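Local coordinates for putative glutathione-regulated potassium-efflux system protein KefB (Vibrio parahaemolyticus RIMD 2210633, PDB 3C85) that probably acts as a CPA2-family cation:proton antiporter in potassium efflux, here represented by its nucleotide-binding TrkA (RCK) domain, at the interface of chains A and B. Coordinates in Å, arbitrary orientation; residue numbers count along the deposited sequence, not the author numbering. Chains: chain A/B, Putative glutathione-regulated potassium-efflux system protein KefB.

The four contacts are parts of one two-fold symmetric interface between two copies of the TrkA domain, so each recurs with the chains exchanged. Contacts 1 and 2, centred about 7 Å apart, share A:Ser181, B:Tyr62 and B:Ile65 and dock the C-terminal tail of chain A on chain B. Contacts 3 and 4, about 9 Å apart, share B:Ala163 and lie where the two 159-175 helices meet. The pairs are separated by about 21 to 27 Å, between centres of C-alpha atoms. Helix 159-175 of chain A connects them, so the C-terminal helix and tail reach across to the partner, a pairing that is plausibly native for RCK domains.

Contact 1: the interface of chains A and B. Residues chain A 172, 177, 179, 181; chain B 42, 58, 61-62, 65, 108.
The ring of B:Tyr62 takes A:Phe179 over the centre of one face, where A:Phe179 CD1 lies 3.4 Å above the plane, while CG of its own neighbour B:Arg61 backs the opposite face. The two aromatic rings meet edge to face, with planes 82° apart. At the tyrosine's rim, in plane, sit A:Cys172 SG and A:Ser181 OG. The phenylalanine ring in turn carries the methyl CD1 of B:Ile65 over one face, 3.7 Å from its centroid, and B:Leu108 CD2 at its edge. The far end of the ring presses on B:Val42, with A:Phe179 CZ 3.3 Å from the methyl B:Val42 CG2. Turning CG away from the carbonyl carbon (chi1 -62°) sends the A:Phe179 ring into this pocket.

Around the phenol hydroxyl the contact becomes polar. A:Cys172 SG makes a weak hydrogen bond to B:Tyr62 OH at 3.4 Å, and the same sulfur touches the B:Leu58 methyl CD2 at 3.6 Å. A water 2.7 Å from B:Tyr62 OH links it to the backbone oxygen of A:Pro177. In the fold, the end of helix 159-175 and the following tail of chain A lie against helix 49-62 and strands 42-45 and 108-111 of chain B.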
# COMPACT_ATOMS: atom_id res chain seq x y z
N CYS A 172 6.97 -5.44 10.95
CA CYS A 172 7.43 -6.64 11.61
C CYS A 172 8.88 -6.89 11.26
O CYS A 172 9.70 -7.22 12.14
CB CYS A 172 6.53 -7.83 11.28
SG CYS A 172 4.93 -7.62 11.96
N PRO A 177 8.95 -7.31 16.51
CA PRO A 177 8.27 -7.38 17.79
C PRO A 177 8.19 -8.84 18.29
O PRO A 177 8.10 -9.77 17.47
CB PRO A 177 6.89 -6.78 17.48
CG PRO A 177 6.72 -7.02 15.98
CD PRO A 177 8.07 -6.88 15.41
N PHE A 179 5.97 -11.31 19.85
CA PHE A 179 4.59 -11.63 20.20
C PHE A 179 4.41 -13.07 20.64
O PHE A 179 5.22 -13.95 20.29
CB PHE A 179 3.67 -11.43 19.01
CG PHE A 179 3.61 -10.04 18.50
CD1 PHE A 179 3.80 -9.80 17.16
CD2 PHE A 179 3.34 -8.98 19.35
CE1 PHE A 179 3.72 -8.53 16.64
CE2 PHE A 179 3.26 -7.69 18.85
CZ PHE A 179 3.46 -7.47 17.47
N SER A 181 2.20 -15.82 19.57
CA SER A 181 1.30 -16.15 18.44
C SER A 181 0.14 -17.04 18.86
O SER A 181 0.34 -18.03 19.57
CB SER A 181 2.06 -16.85 17.31
OG SER A 181 2.94 -15.97 16.61
N VAL B 42 -1.40 -6.23 19.89
CA VAL B 42 -1.32 -5.17 18.89
C VAL B 42 -2.64 -4.37 18.84
O VAL B 42 -3.73 -4.93 18.77
CB VAL B 42 -0.98 -5.70 17.44
CG1 VAL B 42 -0.90 -4.54 16.38
CG2 VAL B 42 0.31 -6.49 17.43
N LEU B 58 -1.22 -9.17 9.82
CA LEU B 58 -0.82 -9.61 11.14
C LEU B 58 -1.53 -10.90 11.54
O LEU B 58 -0.91 -11.79 12.12
CB LEU B 58 -1.04 -8.50 12.18
CG LEU B 58 -0.16 -7.24 12.04
CD1 LEU B 58 -0.64 -6.15 13.00
CD2 LEU B 58 1.33 -7.52 12.28
N ARG B 61 0.19 -13.87 9.94
CA ARG B 61 1.47 -14.22 10.52
C ARG B 61 1.35 -14.71 11.96
O ARG B 61 1.97 -15.68 12.32
CB ARG B 61 2.43 -13.02 10.45
CG ARG B 61 3.85 -13.37 10.98
CD ARG B 61 4.91 -12.35 10.59
NE ARG B 61 6.14 -12.64 11.31
CZ ARG B 61 7.30 -12.01 11.14
NH1 ARG B 61 7.42 -11.04 10.24
NH2 ARG B 61 8.35 -12.37 11.88
N TYR B 62 0.58 -14.01 12.80
CA TYR B 62 0.58 -14.29 14.24
C TYR B 62 -0.69 -14.88 14.83
O TYR B 62 -0.75 -15.19 16.04
CB TYR B 62 0.92 -13.02 15.02
CG TYR B 62 2.20 -12.36 14.64
CD1 TYR B 62 3.42 -12.85 15.09
CD2 TYR B 62 2.19 -11.22 13.81
CE1 TYR B 62 4.62 -12.24 14.75
CE2 TYR B 62 3.37 -10.61 13.45
CZ TYR B 62 4.58 -11.11 13.95
OH TYR B 62 5.75 -10.49 13.60
N ILE B 65 -3.99 -11.89 17.60
CA ILE B 65 -3.32 -11.11 18.64
C ILE B 65 -3.60 -9.60 18.55
O ILE B 65 -3.08 -8.82 19.34
CB ILE B 65 -1.79 -11.38 18.62
CG1 ILE B 65 -1.18 -10.84 17.32
CG2 ILE B 65 -1.53 -12.88 18.75
CD1 ILE B 65 0.31 -10.52 17.37
N LEU B 108 2.63 -3.39 20.61
CA LEU B 108 2.76 -2.62 19.37
C LEU B 108 1.46 -1.90 19.06
O LEU B 108 0.39 -2.49 19.13
CB LEU B 108 3.11 -3.53 18.19
CG LEU B 108 3.20 -2.94 16.77
CD1 LEU B 108 4.37 -1.99 16.67
CD2 LEU B 108 3.31 -4.03 15.68
O HOH W 1 8.07 -10.51 14.96

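Contact 2: the interface of chains A and B. Residues chain A 180-182; chain B 35, 62-65.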
# COMPACT_ATOMS: atom_id res chain seq x y z
N THR A 180 3.35 -13.33 21.40
CA THR A 180 2.90 -14.70 21.62
C THR A 180 1.84 -15.00 20.56
O THR A 180 0.74 -14.48 20.64
CB THR A 180 2.31 -14.89 23.02
OG1 THR A 180 3.26 -14.43 24.00
CG2 THR A 180 1.99 -16.38 23.28
N SER A 181 2.20 -15.82 19.57
CA SER A 181 1.30 -16.15 18.44
C SER A 181 0.14 -17.04 18.86
O SER A 181 0.34 -18.03 19.57
CB SER A 181 2.06 -16.85 17.31
OG SER A 181 2.94 -15.97 16.61
N ILE A 182 -1.07 -16.69 18.41
CA ILE A 182 -2.29 -17.40 18.81
C ILE A 182 -3.04 -17.90 17.56
O ILE A 182 -3.89 -17.20 17.02
CB ILE A 182 -3.22 -16.49 19.66
CG1 ILE A 182 -2.46 -15.86 20.84
CG2 ILE A 182 -4.50 -17.24 20.09
CD1 ILE A 182 -1.82 -16.84 21.81
N ILE B 35 -8.32 -15.67 22.48
CA ILE B 35 -8.36 -16.73 23.52
C ILE B 35 -8.62 -16.12 24.89
O ILE B 35 -9.44 -16.63 25.68
CB ILE B 35 -7.03 -17.53 23.59
CG1 ILE B 35 -7.04 -18.64 22.53
CG2 ILE B 35 -6.78 -18.07 25.03
CD1 ILE B 35 -5.74 -19.44 22.42
N TYR B 62 0.58 -14.01 12.80
CA TYR B 62 0.58 -14.29 14.24
C TYR B 62 -0.69 -14.88 14.83
O TYR B 62 -0.75 -15.19 16.04
CB TYR B 62 0.92 -13.02 15.02
CG TYR B 62 2.20 -12.36 14.64
CD1 TYR B 62 3.42 -12.85 15.09
CD2 TYR B 62 2.19 -11.22 13.81
CE1 TYR B 62 4.62 -12.24 14.75
CE2 TYR B 62 3.37 -10.61 13.45
CZ TYR B 62 4.58 -11.11 13.95
OH TYR B 62 5.75 -10.49 13.60
N GLY B 63 -1.72 -15.02 14.02
CA GLY B 63 -3.02 -15.35 14.56
C GLY B 63 -3.69 -14.19 15.28
O GLY B 63 -3.44 -13.04 14.97
N LYS B 64 -4.54 -14.50 16.25
CA LYS B 64 -5.52 -13.54 16.69
C LYS B 64 -4.97 -12.75 17.88
O LYS B 64 -5.41 -12.92 19.02
CB LYS B 64 -6.91 -14.22 16.94
CG LYS B 64 -7.67 -14.67 15.62
CD LYS B 64 -9.23 -14.70 15.73
CE LYS B 64 -9.83 -13.28 15.51
NZ LYS B 64 -11.28 -13.08 15.84
N ILE B 65 -3.99 -11.89 17.60
CA ILE B 65 -3.32 -11.11 18.64
C ILE B 65 -3.60 -9.60 18.55
O ILE B 65 -3.08 -8.82 19.34
CB ILE B 65 -1.79 -11.38 18.62
CG1 ILE B 65 -1.18 -10.84 17.32
CG2 ILE B 65 -1.53 -12.88 18.75
CD1 ILE B 65 0.31 -10.52 17.37
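In A:Ile182, CG2 points away from the backbone N and CG1 away from the carbonyl carbon (chi1 -52°), which sends the two branches toward different parts of chain B. The methyl CG2 meets the end of B:Ile35, 3.4 Å from its CD1, a tight fit in which the two side chains cross at a slant. On the other branch, the methylene CG1 rests 3.8 Å from the B:Ile65 methyl CG2. That methyl is itself directed away from its carbonyl carbon, and it also comes within 3.4 Å of the carbonyl oxygen of A:Thr180, so the isoleucine supports both the side chain of A:Ile182 and the extended backbone before it.

Two main-chain hydrogen bonds pin A:Ile182 from both ends of the residue. Its amide N donates to the B:Tyr62 carbonyl oxygen at 2.8 Å. Its carbonyl O accepts from the amide N of B:Lys64 at 2.9 Å. The two bonds thus reach residues on either side of B:Gly63, a bridge like that between parallel strands. B:Gly63 itself takes a positive phi of 74° and places its CA beside the same carbonyl.

The backbone bonds probably help fix the position of the tail, and the isoleucines add apolar anchorage. The site fastens the C-terminal end of one domain to the turn after helix 49-62 of its partner, probably stabilising the dimer.

Contact 3: the interface of chains A and B. Residues chain A 157, 162; chain B 163, 166-167, 170, 174.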
# COMPACT_ATOMS: atom_id res chain seq x y z
N PHE A 157 -6.05 -4.33 -7.45
CA PHE A 157 -5.78 -4.28 -6.02
C PHE A 157 -6.07 -2.91 -5.51
O PHE A 157 -6.05 -1.93 -6.26
CB PHE A 157 -4.33 -4.67 -5.76
CG PHE A 157 -4.06 -6.12 -6.08
CD1 PHE A 157 -4.63 -7.14 -5.28
CD2 PHE A 157 -3.30 -6.46 -7.19
CE1 PHE A 157 -4.43 -8.46 -5.57
CE2 PHE A 157 -3.08 -7.81 -7.49
CZ PHE A 157 -3.64 -8.80 -6.67
N GLU A 162 -3.39 -2.55 0.09
CA GLU A 162 -1.99 -2.90 -0.18
C GLU A 162 -1.04 -2.12 0.73
O GLU A 162 -0.08 -2.70 1.27
CB GLU A 162 -1.65 -2.63 -1.67
CG GLU A 162 -2.44 -3.58 -2.65
CD GLU A 162 -2.25 -5.07 -2.30
OE1 GLU A 162 -1.09 -5.50 -2.04
OE2 GLU A 162 -3.26 -5.81 -2.29
N ALA B 163 2.09 0.80 -0.74
CA ALA B 163 1.10 0.27 -1.66
C ALA B 163 1.78 -0.31 -2.89
O ALA B 163 1.36 -1.35 -3.40
CB ALA B 163 0.14 1.36 -2.09
N GLY B 166 3.45 -3.73 -1.98
CA GLY B 166 2.40 -4.73 -1.82
C GLY B 166 1.75 -5.11 -3.13
O GLY B 166 1.48 -6.28 -3.39
N PHE B 167 1.46 -4.11 -3.94
CA PHE B 167 0.93 -4.33 -5.25
C PHE B 167 1.81 -5.31 -6.06
O PHE B 167 1.31 -6.30 -6.59
CB PHE B 167 0.82 -2.96 -5.93
CG PHE B 167 0.31 -2.98 -7.34
CD1 PHE B 167 -0.75 -3.79 -7.72
CD2 PHE B 167 0.81 -2.06 -8.26
CE1 PHE B 167 -1.26 -3.74 -9.04
CE2 PHE B 167 0.31 -1.99 -9.58
CZ PHE B 167 -0.74 -2.84 -9.96
N HIS B 170 1.57 -8.91 -4.48
CA HIS B 170 0.25 -9.52 -4.66
C HIS B 170 -0.00 -9.88 -6.15
O HIS B 170 -0.60 -10.90 -6.46
CB HIS B 170 -0.84 -8.57 -4.15
CG HIS B 170 -1.99 -9.25 -3.44
ND1 HIS B 170 -2.90 -8.57 -2.65
CD2 HIS B 170 -2.36 -10.56 -3.39
CE1 HIS B 170 -3.78 -9.41 -2.15
NE2 HIS B 170 -3.48 -10.63 -2.58
N GLN B 174 -0.82 -13.64 -7.42
CA GLN B 174 -2.03 -13.98 -8.15
C GLN B 174 -1.79 -14.48 -9.57
O GLN B 174 -2.42 -15.44 -9.98
CB GLN B 174 -3.05 -12.82 -8.20
CG GLN B 174 -4.47 -13.33 -8.62
CD GLN B 174 -5.41 -12.20 -9.05
OE1 GLN B 174 -5.63 -11.23 -8.32
NE2 GLN B 174 -5.98 -12.34 -10.26
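A hydrogen bond runs from the imidazole of B:His170 to the carboxylate of A:Glu162, with ND1 2.8 Å from OE2. It is nearly straight, 167° at the hydrogen, and the acceptor lies close to the imidazole plane. The oxygen is approached on its syn side, with ND1 somewhat out of the carboxylate plane. A bend at chi2 (-54°) swings the glutamate's end toward the histidine. Its other oxygen, OE1, comes 3.0 Å from the carbonyl oxygen of B:Gly166; two acceptors this close would repel unless the acid carries a proton, which the structure does not show.

Ring contacts come next. A:Phe157 and B:His170 stack with centroids 4.3 Å apart and planes inclined by 20°. The overlap is offset: A:Phe157 CE1 sits over the centre of the imidazole, 3.2 Å above its plane, while the histidine CB lies over the phenyl face toward the rim. The imidazole is thus held by the carboxylate in its plane and the phenyl ring on a face, which should limit its rotation.

Apolar packing adds the B:Phe167 ring, which meets A:Phe157 rim to rim, with B:Phe167 CD1 3.7 Å from A:Phe157 CD2. The amide oxygen OE1 of B:Gln174 lies 3.5 Å from A:Phe157 CZ.

In the fold, strand 155-158 of chain A and the start of its helix 159-175 lie along successive turns of the same helix in chain B.

Contact 4: the interface of chains A and B. Residues chain A 49-50, 159-160, 163; chain B 159-160, 163.
A:Ala163 and B:Ala163 meet at the crossing of the two 159-175 helices, their CA atoms 3.9 Å apart, in what is probably the dimer core of this Rossmann-type RCK domain. The small side chains let the backbones come close: each methyl lies beside the carbonyl oxygen of Ile159 in the other chain, 3.2 Å between A:Ala163 CB and B:Ile159 O. The methyl CG2 of B:Ile159 also packs against A:Ala163 CB at 3.7 Å.

Each Ile159 directs CG2 away from its own backbone N (chi1 -68° in A:Ile159), and this places the methyl beside the partner's tyrosine. A:Ile159 CG2 reaches B:Tyr160 CD1 at 3.9 Å, and B:Ile159 CG2 meets A:Tyr160 CD1 in the reciprocal way. Each CG2 also lies over the ring face of the tyrosine next to it in its own chain.

Farther out, B:Tyr160 packs on the first turn of helix 49-62, where A:Arg49 and A:Ile50 fall within the GxGxxG motif that typically holds a nucleotide phosphate. Its CB is 3.6 Å from CB of A:Arg49, and the A:Ile50 methylene CG1 lies 3.7 Å from the B:Tyr160 backbone O. At the polar rim the phenol oxygens OH of A:Tyr160 and B:Tyr160 approach to 3.6 Å, with the two side chains slanting across each other.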
# COMPACT_ATOMS: atom_id res chain seq x y z
N ARG A 49 4.82 7.50 -6.49
CA ARG A 49 5.23 6.66 -5.39
C ARG A 49 4.77 5.21 -5.51
O ARG A 49 5.49 4.33 -5.18
CB ARG A 49 4.85 7.30 -4.06
CG ARG A 49 5.61 8.58 -3.76
CD ARG A 49 5.48 9.02 -2.34
NE ARG A 49 6.34 8.23 -1.50
CZ ARG A 49 7.60 8.51 -1.26
NH1 ARG A 49 8.14 9.58 -1.79
NH2 ARG A 49 8.31 7.73 -0.49
N ILE A 50 3.58 4.98 -6.03
CA ILE A 50 3.13 3.59 -6.22
C ILE A 50 4.02 2.84 -7.23
O ILE A 50 4.59 1.74 -6.94
CB ILE A 50 1.63 3.49 -6.57
CG1 ILE A 50 0.77 4.08 -5.44
CG2 ILE A 50 1.21 2.02 -6.80
CD1 ILE A 50 -0.70 4.13 -5.81
N ILE A 159 -5.30 0.45 -3.47
CA ILE A 159 -4.09 1.19 -3.02
C ILE A 159 -3.94 1.11 -1.48
O ILE A 159 -2.84 0.84 -0.95
CB ILE A 159 -4.20 2.67 -3.41
CG1 ILE A 159 -4.12 2.87 -4.93
CG2 ILE A 159 -3.11 3.55 -2.69
CD1 ILE A 159 -4.49 4.28 -5.34
N TYR A 160 -5.03 1.36 -0.76
CA TYR A 160 -4.97 1.47 0.72
C TYR A 160 -4.89 0.11 1.42
O TYR A 160 -4.21 0.00 2.41
CB TYR A 160 -6.13 2.32 1.25
CG TYR A 160 -6.07 3.65 0.55
CD1 TYR A 160 -5.11 4.61 0.92
CD2 TYR A 160 -6.92 3.92 -0.51
CE1 TYR A 160 -5.01 5.80 0.24
CE2 TYR A 160 -6.84 5.13 -1.19
CZ TYR A 160 -5.88 6.05 -0.81
OH TYR A 160 -5.81 7.21 -1.51
N ALA A 163 -1.29 -0.83 0.89
CA ALA A 163 -0.51 -0.03 1.85
C ALA A 163 -0.50 -0.64 3.27
O ALA A 163 0.55 -0.77 3.86
CB ALA A 163 -1.02 1.40 1.88
N ILE B 159 2.24 5.84 2.76
CA ILE B 159 1.13 5.02 2.22
C ILE B 159 1.39 4.46 0.81
O ILE B 159 1.18 3.28 0.51
CB ILE B 159 -0.18 5.85 2.15
CG1 ILE B 159 -0.66 6.24 3.57
CG2 ILE B 159 -1.30 5.08 1.36
CD1 ILE B 159 -1.90 7.14 3.57
N TYR B 160 1.80 5.34 -0.08
CA TYR B 160 1.91 4.98 -1.49
C TYR B 160 3.12 4.12 -1.83
O TYR B 160 3.03 3.25 -2.69
CB TYR B 160 1.89 6.23 -2.34
CG TYR B 160 0.65 7.03 -2.05
CD1 TYR B 160 -0.62 6.49 -2.27
CD2 TYR B 160 0.73 8.31 -1.54
CE1 TYR B 160 -1.76 7.20 -1.99
CE2 TYR B 160 -0.43 9.03 -1.27
CZ TYR B 160 -1.67 8.46 -1.50
OH TYR B 160 -2.82 9.15 -1.21
N ALA B 163 2.09 0.80 -0.74
CA ALA B 163 1.10 0.27 -1.66
C ALA B 163 1.78 -0.31 -2.89
O ALA B 163 1.36 -1.35 -3.40
CB ALA B 163 0.14 1.36 -2.09